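Putative aspartate aminotransferase (Thermus thermophilus, PDB 1IUG) probably catalyses pyridoxal 5'-phosphate-dependent transfer of amino groups between amino acids and 2-oxo acids, as a class-V aminotransferase assigned to aspartate. Local coordinates at residues 52-62 against 212-223; 117-127 against 146-157. All coordinates share one frame; numbering follows the deposited sequence.

Interaction 1 of 2, residues 52-62 against 212-223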
loop_
_atom_site.group_PDB
_atom_site.type_symbol
_atom_site.label_atom_id
_atom_site.label_comp_id
_atom_site.label_asym_id
_atom_site.label_seq_id
_atom_site.Cartn_x
_atom_site.Cartn_y
_atom_site.Cartn_z
ATOM N N GLU A 52 13.458 -7.622 14.135
ATOM C CA GLU A 52 13.207 -6.460 13.286
ATOM C C GLU A 52 11.756 -6.368 12.842
ATOM O O GLU A 52 11.077 -7.378 12.675
ATOM C CB GLU A 52 14.085 -6.522 12.031
ATOM C CG GLU A 52 15.584 -6.628 12.274
ATOM C CD GLU A 52 16.211 -5.345 12.800
ATOM O OE1 GLU A 52 15.596 -4.262 12.686
ATOM O OE2 GLU A 52 17.340 -5.421 13.326
ATOM N N VAL A 53 11.285 -5.142 12.662
ATOM C CA VAL A 53 9.928 -4.914 12.193
ATOM C C VAL A 53 10.042 -4.191 10.856
ATOM O O VAL A 53 10.749 -3.187 10.738
ATOM C CB VAL A 53 9.096 -4.061 13.178
ATOM C CG1 VAL A 53 7.656 -3.953 12.680
ATOM C CG2 VAL A 53 9.126 -4.681 14.574
ATOM N N LEU A 54 9.411 -4.757 9.832
ATOM C CA LEU A 54 9.436 -4.164 8.501
ATOM C C LEU A 54 8.122 -3.440 8.200
ATOM O O LEU A 54 7.039 -3.942 8.511
ATOM C CB LEU A 54 9.703 -5.244 7.450
ATOM C CG LEU A 54 11.063 -5.942 7.568
ATOM C CD1 LEU A 54 11.164 -7.077 6.568
ATOM C CD2 LEU A 54 12.184 -4.935 7.363
ATOM N N ILE A 55 8.239 -2.238 7.639
ATOM C CA ILE A 55 7.087 -1.424 7.274
ATOM C C ILE A 55 6.800 -1.604 5.785
ATOM O O ILE A 55 7.649 -1.309 4.939
ATOM C CB ILE A 55 7.346 0.065 7.549
ATOM C CG1 ILE A 55 7.676 0.274 9.032
ATOM C CG2 ILE A 55 6.143 0.902 7.118
ATOM C CD1 ILE A 55 7.931 1.714 9.403
ATOM N N LEU A 56 5.607 -2.101 5.474
ATOM C CA LEU A 56 5.202 -2.332 4.088
ATOM C C LEU A 56 4.054 -1.414 3.707
ATOM O O LEU A 56 3.156 -1.156 4.512
ATOM C CB LEU A 56 4.761 -3.785 3.896
ATOM C CG LEU A 56 5.720 -4.900 4.331
ATOM C CD1 LEU A 56 5.081 -6.239 4.026
ATOM C CD2 LEU A 56 7.060 -4.782 3.628
ATOM N N THR A 57 4.088 -0.916 2.479
ATOM C CA THR A 57 3.037 -0.039 1.997
ATOM C C THR A 57 1.951 -0.906 1.370
ATOM O O THR A 57 2.127 -1.470 0.290
ATOM C CB THR A 57 3.597 1.004 1.006
ATOM O OG1 THR A 57 4.534 1.841 1.699
ATOM C CG2 THR A 57 2.480 1.879 0.441
ATOM N N GLY A 58 0.859 -1.056 2.107
ATOM C CA GLY A 58 -0.264 -1.869 1.671
ATOM C C GLY A 58 -1.117 -2.197 2.885
ATOM O O GLY A 58 -0.808 -1.748 3.987
ATOM N N SER A 59 -2.181 -2.976 2.706
ATOM C CA SER A 59 -3.044 -3.322 3.831
ATOM C C SER A 59 -2.468 -4.460 4.674
ATOM O O SER A 59 -1.414 -5.016 4.354
ATOM C CB SER A 59 -4.458 -3.673 3.357
ATOM O OG SER A 59 -4.483 -4.923 2.689
ATOM N N GLY A 60 -3.171 -4.789 5.757
ATOM C CA GLY A 60 -2.736 -5.853 6.643
ATOM C C GLY A 60 -2.581 -7.194 5.949
ATOM O O GLY A 60 -1.653 -7.944 6.254
ATOM N N THR A 61 -3.476 -7.482 5.004
ATOM C CA THR A 61 -3.442 -8.736 4.253
ATOM C C THR A 61 -2.097 -8.918 3.546
ATOM O O THR A 61 -1.557 -10.031 3.502
ATOM C CB THR A 61 -4.596 -8.801 3.220
ATOM O OG1 THR A 61 -5.847 -8.668 3.901
ATOM C CG2 THR A 61 -4.592 -10.134 2.477
ATOM N N LEU A 62 -1.544 -7.819 3.033
ATOM C CA LEU A 62 -0.256 -7.850 2.346
ATOM C C LEU A 62 0.840 -8.346 3.287
ATOM O O LEU A 62 1.707 -9.124 2.888
ATOM C CB LEU A 62 0.110 -6.460 1.818
ATOM C CG LEU A 62 1.443 -6.368 1.076
ATOM C CD1 LEU A 62 1.356 -7.139 -0.230
ATOM C CD2 LEU A 62 1.792 -4.922 0.810
ATOM N N TYR A 212 7.683 -7.582 -5.020
ATOM C CA TYR A 212 7.326 -6.410 -4.222
ATOM C C TYR A 212 7.411 -6.725 -2.735
ATOM O O TYR A 212 7.807 -5.869 -1.944
ATOM C CB TYR A 212 5.907 -5.943 -4.549
ATOM C CG TYR A 212 5.442 -4.716 -3.784
ATOM C CD1 TYR A 212 5.703 -3.428 -4.262
ATOM C CD2 TYR A 212 4.696 -4.840 -2.607
ATOM C CE1 TYR A 212 5.226 -2.292 -3.591
ATOM C CE2 TYR A 212 4.216 -3.716 -1.928
ATOM C CZ TYR A 212 4.484 -2.444 -2.428
ATOM O OH TYR A 212 3.994 -1.331 -1.782
ATOM N N LEU A 213 7.063 -7.958 -2.369
ATOM C CA LEU A 213 7.083 -8.361 -0.969
ATOM C C LEU A 213 8.252 -9.254 -0.524
ATOM O O LEU A 213 8.147 -10.026 0.434
ATOM C CB LEU A 213 5.712 -8.922 -0.562
ATOM C CG LEU A 213 5.242 -10.366 -0.751
ATOM C CD1 LEU A 213 3.716 -10.349 -0.872
ATOM C CD2 LEU A 213 5.865 -11.022 -1.964
ATOM N N ASP A 214 9.373 -9.128 -1.226
ATOM C CA ASP A 214 10.604 -9.852 -0.903
ATOM C C ASP A 214 11.124 -9.146 0.363
ATOM O O ASP A 214 11.513 -7.979 0.314
ATOM C CB ASP A 214 11.597 -9.682 -2.064
ATOM C CG ASP A 214 12.948 -10.359 -1.824
ATOM O OD1 ASP A 214 13.460 -10.381 -0.685
ATOM O OD2 ASP A 214 13.530 -10.841 -2.815
ATOM N N LEU A 215 11.104 -9.846 1.491
ATOM C CA LEU A 215 11.555 -9.268 2.753
ATOM C C LEU A 215 13.066 -9.098 2.877
ATOM O O LEU A 215 13.531 -8.259 3.649
ATOM C CB LEU A 215 10.981 -10.052 3.937
ATOM C CG LEU A 215 9.630 -9.563 4.491
ATOM C CD1 LEU A 215 8.720 -9.027 3.399
ATOM C CD2 LEU A 215 8.952 -10.672 5.270
ATOM N N ALA A 216 13.827 -9.859 2.092
ATOM C CA ALA A 216 15.285 -9.760 2.114
ATOM C C ALA A 216 15.758 -8.377 1.681
ATOM O O ALA A 216 16.595 -7.776 2.364
ATOM C CB ALA A 216 15.923 -10.829 1.242
ATOM N N ARG A 217 15.275 -7.852 0.555
ATOM C CA ARG A 217 15.758 -6.517 0.244
ATOM C C ARG A 217 15.085 -5.346 0.942
ATOM O O ARG A 217 15.626 -4.247 0.970
ATOM C CB ARG A 217 16.233 -6.286 -1.210
ATOM C CG ARG A 217 15.563 -5.249 -2.137
ATOM C CD ARG A 217 14.132 -5.480 -2.512
ATOM N NE ARG A 217 14.142 -5.735 -3.959
ATOM C CZ ARG A 217 13.460 -6.696 -4.578
ATOM N NH1 ARG A 217 12.667 -7.510 -3.900
ATOM N NH2 ARG A 217 13.662 -6.921 -5.865
ATOM N N GLU A 218 13.965 -5.620 1.605
ATOM C CA GLU A 218 13.299 -4.593 2.398
ATOM C C GLU A 218 14.140 -4.495 3.676
ATOM O O GLU A 218 14.468 -3.402 4.121
ATOM C CB GLU A 218 11.860 -4.984 2.759
ATOM C CG GLU A 218 10.821 -4.681 1.689
ATOM C CD GLU A 218 10.533 -3.191 1.499
ATOM O OE1 GLU A 218 11.241 -2.329 2.071
ATOM O OE2 GLU A 218 9.578 -2.878 0.756
ATOM N N LEU A 219 14.528 -5.652 4.222
ATOM C CA LEU A 219 15.350 -5.717 5.441
ATOM C C LEU A 219 16.663 -4.985 5.199
ATOM O O LEU A 219 17.067 -4.137 5.990
ATOM C CB LEU A 219 15.623 -7.176 5.822
ATOM C CG LEU A 219 16.168 -7.545 7.212
ATOM C CD1 LEU A 219 17.642 -7.221 7.335
ATOM C CD2 LEU A 219 15.362 -6.860 8.302
ATOM N N LYS A 220 17.296 -5.310 4.079
ATOM C CA LYS A 220 18.558 -4.709 3.652
ATOM C C LYS A 220 18.419 -3.180 3.658
ATOM O O LYS A 220 19.254 -2.475 4.230
ATOM C CB LYS A 220 18.877 -5.237 2.242
ATOM C CG LYS A 220 20.258 -4.968 1.623
ATOM C CD LYS A 220 20.597 -3.493 1.449
ATOM C CE LYS A 220 21.974 -3.286 0.801
ATOM N NZ LYS A 220 22.684 -4.560 0.464
ATOM N N ALA A 221 17.339 -2.684 3.056
ATOM C CA ALA A 221 17.077 -1.249 2.974
ATOM C C ALA A 221 16.565 -0.599 4.264
ATOM O O ALA A 221 17.024 0.482 4.639
ATOM C CB ALA A 221 16.106 -0.962 1.834
ATOM N N GLN A 222 15.611 -1.246 4.930
ATOM C CA GLN A 222 15.030 -0.691 6.152
ATOM C C GLN A 222 15.985 -0.619 7.333
ATOM O O GLN A 222 15.797 0.188 8.241
ATOM C CB GLN A 222 13.719 -1.397 6.503
ATOM C CG GLN A 222 12.673 -1.191 5.412
ATOM C CD GLN A 222 11.262 -1.557 5.828
ATOM O OE1 GLN A 222 10.922 -1.547 7.011
ATOM N NE2 GLN A 222 10.422 -1.853 4.842
ATOM N N LYS A 223 17.039 -1.426 7.278
ATOM C CA LYS A 223 18.079 -1.435 8.303
ATOM C C LYS A 223 18.709 -0.037 8.347
ATOM O O LYS A 223 19.063 0.467 9.413
ATOM C CB LYS A 223 19.172 -2.437 7.915
ATOM C CG LYS A 223 19.146 -3.783 8.615
ATOM C CD LYS A 223 19.290 -3.631 10.119
ATOM C CE LYS A 223 19.292 -4.980 10.831
ATOM N NZ LYS A 223 19.163 -6.141 9.898
HETATM O O HOH W 1 6.052 -1.783 0.596
#
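Leu54 is the main bump of this contact: its branched end pushes from strand 52-57 into a hollow on helix 215-222 formed by Leu215, Leu219 and Gln222. Chi1 of -63° sets CG anti to the carbonyl carbon; the fork there, turned by chi2 (175°), gives each methyl its own wall. CD1 rests on Leu215 CG at 3.6 Å, while CD2 meets Leu219 CD2 at 3.8 Å. A leucine suits a hollow whose two apolar walls lie one helical turn apart.

Beside it, the extended side chain of Gln222 brings a flat amide to the strand edge and imitates a neighbouring strand. Ile55 N donates to Gln222 OE1 at 2.8 Å, nearly straight and on a lone pair, and NE2 gives to Ile55 O, also at 2.8 Å, from a tilted position. NE2 donates further to Glu218 OE1, which fixes the rotation of the amide.

Farther along, Leu62 CD2 lies at the edge of the Tyr212 ring, 3.9 Å from CE2, and the Tyr212 hydroxyl donates to Thr57 O at 2.8 Å. At the outer end Glu52, whose stronger partner is Arg40, makes a long salt bridge to Lys223.

The strand runs at 106° to the helix. Strand 193-198 pairs with its other edge, helix 30-47 packs on Val53, and helix 60-71 receives Leu213 and Leu215; Tyr212 also reaches Leu62 of the second subunit.

Interaction 2 of 2, residues 117-127 against 146-157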
loop_
_atom_site.group_PDB
_atom_site.type_symbol
_atom_site.label_atom_id
_atom_site.label_comp_id
_atom_site.label_asym_id
_atom_site.label_seq_id
_atom_site.Cartn_x
_atom_site.Cartn_y
_atom_site.Cartn_z
ATOM N N VAL A 117 -3.205 -28.724 18.338
ATOM C CA VAL A 117 -2.064 -28.379 17.499
ATOM C C VAL A 117 -0.786 -29.119 17.881
ATOM O O VAL A 117 0.262 -28.921 17.261
ATOM C CB VAL A 117 -1.802 -26.852 17.485
ATOM C CG1 VAL A 117 -3.028 -26.120 16.947
ATOM C CG2 VAL A 117 -1.433 -26.349 18.883
ATOM N N ALA A 118 -0.871 -29.969 18.902
ATOM C CA ALA A 118 0.286 -30.745 19.340
ATOM C C ALA A 118 0.463 -31.942 18.398
ATOM O O ALA A 118 0.288 -33.093 18.793
ATOM C CB ALA A 118 0.096 -31.207 20.790
ATOM N N LYS A 119 0.777 -31.639 17.140
ATOM C CA LYS A 119 0.977 -32.628 16.082
ATOM C C LYS A 119 2.424 -32.582 15.605
ATOM O O LYS A 119 2.948 -31.506 15.330
ATOM C CB LYS A 119 0.152 -32.260 14.847
ATOM C CG LYS A 119 -1.361 -32.274 14.888
ATOM C CD LYS A 119 -1.940 -33.626 15.217
ATOM C CE LYS A 119 -3.465 -33.574 15.189
ATOM N NZ LYS A 119 -4.006 -32.222 14.829
ATOM N N GLU A 120 3.050 -33.740 15.435
ATOM C CA GLU A 120 4.421 -33.774 14.934
ATOM C C GLU A 120 4.378 -33.895 13.409
ATOM O O GLU A 120 3.428 -34.452 12.856
ATOM C CB GLU A 120 5.201 -34.949 15.538
ATOM C CG GLU A 120 4.546 -36.308 15.332
ATOM C CD GLU A 120 5.401 -37.459 15.835
ATOM O OE1 GLU A 120 5.988 -37.344 16.936
ATOM O OE2 GLU A 120 5.477 -38.488 15.125
ATOM N N GLY A 121 5.377 -33.329 12.738
ATOM C CA GLY A 121 5.437 -33.409 11.287
ATOM C C GLY A 121 5.142 -32.142 10.497
ATOM O O GLY A 121 5.076 -32.182 9.265
ATOM N N TYR A 122 4.976 -31.014 11.184
ATOM C CA TYR A 122 4.681 -29.757 10.501
ATOM C C TYR A 122 5.808 -28.746 10.619
ATOM O O TYR A 122 6.457 -28.628 11.661
ATOM C CB TYR A 122 3.374 -29.153 11.019
ATOM C CG TYR A 122 2.207 -30.105 10.949
ATOM C CD1 TYR A 122 1.988 -31.030 11.964
ATOM C CD2 TYR A 122 1.346 -30.116 9.849
ATOM C CE1 TYR A 122 0.949 -31.946 11.888
ATOM C CE2 TYR A 122 0.292 -31.034 9.766
ATOM C CZ TYR A 122 0.105 -31.945 10.793
ATOM O OH TYR A 122 -0.914 -32.869 10.743
ATOM N N ALA A 123 6.055 -28.041 9.522
ATOM C CA ALA A 123 7.093 -27.021 9.471
ATOM C C ALA A 123 6.623 -25.726 10.141
ATOM O O ALA A 123 7.437 -24.938 10.622
ATOM C CB ALA A 123 7.486 -26.758 8.029
ATOM N N GLY A 124 5.308 -25.519 10.183
ATOM C CA GLY A 124 4.781 -24.311 10.789
ATOM C C GLY A 124 3.324 -24.328 11.216
ATOM O O GLY A 124 2.556 -25.216 10.849
ATOM N N LEU A 125 2.976 -23.337 12.035
ATOM C CA LEU A 125 1.626 -23.135 12.555
ATOM C C LEU A 125 1.283 -21.657 12.349
ATOM O O LEU A 125 2.106 -20.770 12.621
ATOM C CB LEU A 125 1.569 -23.464 14.050
ATOM C CG LEU A 125 0.273 -23.110 14.789
ATOM C CD1 LEU A 125 -0.885 -23.957 14.284
ATOM C CD2 LEU A 125 0.454 -23.302 16.283
ATOM N N LEU A 126 0.097 -21.396 11.809
ATOM C CA LEU A 126 -0.340 -20.024 11.579
ATOM C C LEU A 126 -1.547 -19.776 12.456
ATOM O O LEU A 126 -2.527 -20.524 12.406
ATOM C CB LEU A 126 -0.687 -19.800 10.106
ATOM C CG LEU A 126 0.452 -19.981 9.103
ATOM C CD1 LEU A 126 -0.081 -19.777 7.684
ATOM C CD2 LEU A 126 1.584 -19.003 9.411
ATOM N N LEU A 127 -1.473 -18.733 13.272
ATOM C CA LEU A 127 -2.557 -18.409 14.189
ATOM C C LEU A 127 -3.007 -16.960 14.116
ATOM O O LEU A 127 -2.218 -16.067 13.822
ATOM C CB LEU A 127 -2.118 -18.702 15.628
ATOM C CG LEU A 127 -1.772 -20.136 16.026
ATOM C CD1 LEU A 127 -0.987 -20.121 17.336
ATOM C CD2 LEU A 127 -3.038 -20.969 16.153
ATOM N N ALA A 146 2.838 -25.742 22.690
ATOM C CA ALA A 146 2.298 -27.090 22.528
ATOM C C ALA A 146 2.769 -27.589 21.158
ATOM O O ALA A 146 3.175 -28.744 21.007
ATOM C CB ALA A 146 0.780 -27.068 22.591
ATOM N N PHE A 147 2.754 -26.687 20.177
ATOM C CA PHE A 147 3.195 -26.995 18.819
ATOM C C PHE A 147 4.719 -27.176 18.779
ATOM O O PHE A 147 5.227 -28.069 18.104
ATOM C CB PHE A 147 2.773 -25.868 17.865
ATOM C CG PHE A 147 3.243 -26.056 16.449
ATOM C CD1 PHE A 147 2.557 -26.902 15.579
ATOM C CD2 PHE A 147 4.368 -25.382 15.982
ATOM C CE1 PHE A 147 2.984 -27.074 14.263
ATOM C CE2 PHE A 147 4.803 -25.547 14.666
ATOM C CZ PHE A 147 4.109 -26.395 13.806
ATOM N N LYS A 148 5.433 -26.311 19.497
ATOM C CA LYS A 148 6.896 -26.351 19.570
ATOM C C LYS A 148 7.426 -27.640 20.216
ATOM O O LYS A 148 8.521 -28.099 19.883
ATOM C CB LYS A 148 7.423 -25.154 20.371
ATOM C CG LYS A 148 7.516 -23.814 19.641
ATOM C CD LYS A 148 8.441 -23.878 18.438
ATOM C CE LYS A 148 8.564 -22.526 17.720
ATOM N NZ LYS A 148 7.782 -21.417 18.328
ATOM N N GLU A 149 6.676 -28.183 21.173
ATOM C CA GLU A 149 7.076 -29.414 21.859
ATOM C C GLU A 149 7.183 -30.579 20.891
ATOM O O GLU A 149 8.082 -31.410 21.004
ATOM C CB GLU A 149 6.081 -29.780 22.964
ATOM C CG GLU A 149 6.271 -29.014 24.265
ATOM C CD GLU A 149 5.339 -29.482 25.379
ATOM O OE1 GLU A 149 4.786 -30.604 25.284
ATOM O OE2 GLU A 149 5.168 -28.721 26.360
ATOM N N LYS A 150 6.250 -30.631 19.947
ATOM C CA LYS A 150 6.211 -31.686 18.946
ATOM C C LYS A 150 6.957 -31.307 17.667
ATOM O O LYS A 150 7.286 -32.173 16.853
ATOM C CB LYS A 150 4.754 -32.046 18.632
ATOM C CG LYS A 150 3.992 -32.639 19.817
ATOM C CD LYS A 150 4.655 -33.929 20.300
ATOM C CE LYS A 150 3.936 -34.570 21.488
ATOM N NZ LYS A 150 2.734 -33.827 21.954
ATOM N N ASN A 151 7.222 -30.014 17.494
ATOM C CA ASN A 151 7.937 -29.519 16.317
ATOM C C ASN A 151 8.999 -28.502 16.742
ATOM O O ASN A 151 8.850 -27.298 16.518
ATOM C CB ASN A 151 6.960 -28.874 15.326
ATOM C CG ASN A 151 5.844 -29.808 14.909
ATOM O OD1 ASN A 151 6.009 -30.623 14.007
ATOM N ND2 ASN A 151 4.698 -29.691 15.566
ATOM N N PRO A 152 10.100 -28.983 17.345
ATOM C CA PRO A 152 11.221 -28.166 17.825
ATOM C C PRO A 152 11.812 -27.228 16.776
ATOM O O PRO A 152 12.336 -26.169 17.109
ATOM C CB PRO A 152 12.244 -29.217 18.255
ATOM C CG PRO A 152 11.388 -30.354 18.688
ATOM C CD PRO A 152 10.368 -30.412 17.587
ATOM N N GLU A 153 11.741 -27.633 15.513
ATOM C CA GLU A 153 12.275 -26.828 14.422
ATOM C C GLU A 153 11.197 -26.039 13.675
ATOM O O GLU A 153 11.486 -25.371 12.681
ATOM C CB GLU A 153 13.055 -27.720 13.451
ATOM C CG GLU A 153 14.292 -28.387 14.059
ATOM C CD GLU A 153 15.460 -27.426 14.259
ATOM O OE1 GLU A 153 15.274 -26.356 14.883
ATOM O OE2 GLU A 153 16.578 -27.745 13.794
ATOM N N GLY A 154 9.966 -26.094 14.177
ATOM C CA GLY A 154 8.866 -25.395 13.535
ATOM C C GLY A 154 8.789 -23.901 13.796
ATOM O O GLY A 154 9.413 -23.378 14.724
ATOM N N LEU A 155 8.015 -23.214 12.962
ATOM C CA LEU A 155 7.831 -21.769 13.085
ATOM C C LEU A 155 6.373 -21.441 13.362
ATOM O O LEU A 155 5.471 -22.083 12.821
ATOM C CB LEU A 155 8.267 -21.061 11.799
ATOM C CG LEU A 155 9.754 -21.026 11.445
ATOM C CD1 LEU A 155 9.914 -20.620 9.991
ATOM C CD2 LEU A 155 10.494 -20.064 12.356
ATOM N N VAL A 156 6.150 -20.451 14.222
ATOM C CA VAL A 156 4.798 -20.016 14.562
ATOM C C VAL A 156 4.589 -18.575 14.089
ATOM O O VAL A 156 5.226 -17.647 14.597
ATOM C CB VAL A 156 4.533 -20.098 16.084
ATOM C CG1 VAL A 156 3.122 -19.604 16.407
ATOM C CG2 VAL A 156 4.714 -21.533 16.576
ATOM N N GLY A 157 3.748 -18.413 13.070
ATOM C CA GLY A 157 3.444 -17.097 12.533
ATOM C C GLY A 157 2.101 -16.641 13.078
ATOM O O GLY A 157 1.174 -17.448 13.183
HETATM O O HOH W 2 8.450 -33.108 14.073
#
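Phe147 lies with its ring between Leu125 and Asn151, one on each face. Leu125 CB sits over the centre of one face, 3.6 Å from the centroid, in a CH-pi contact. The two side chains slide past each other in opposite directions, so Leu125 CD2 reaches back to Phe147 CB at 3.8 Å. On the opposite face Asn151 ND2 stands 3.4 Å above the plane, offset toward the rim, while Tyr122 CB comes to the ring edge. With CG anti to the backbone N (chi1 177°), the Phe147 ring is a large flat group spanning from the helix to the start of strand 124-127.

Asn151 suits its place because one amide both gives and accepts. ND2 donates to Lys119 O and, at 3.1 Å, to Phe147 O, in the last turn of the helix that Asn151 follows, both close to the amide plane. OD1 takes Tyr122 N at 3.0 Å from above the carbonyl plane, and Gly121 N weakly. A leucine in its place would probably leave Tyr122 N without its acceptor and, with the whole amide lost, free the 119-122 loop to shift.

After the turn from Asn151 to Gly154, strand 155-157 pairs in parallel with strand 124-127, beginning with Leu155 N to Ala123 O. Strand, helix and adjacent parallel strand make a beta-alpha-beta crossover, a building unit of the large domain of fold-type I pyridoxal-phosphate enzymes.

In the fold
Strand 52-57 comes early and leads into helix 60-71. Its partner in interaction 1 arrives some 150 residues later, so this contact closes a long loop that contains most of the seven-stranded sheet. Interaction 2 falls within that loop and closes a short one, from residues 117-127 through helix 140-150 to strand 155-159; the two nest without crossing. Both reach the same sheet: interaction 1 covers one of its two outermost strands within the chain, 52-57, whereas interaction 2 joins two strands of its parallel interior. Strands 193-198 and 178-182 lie between strands 52-57 and 155-159, and strands 77-82 and 100-105 continue beyond 124-128. Ser59, Gly60 and Thr61, just after strand 52-57, bind the cofactor phosphate.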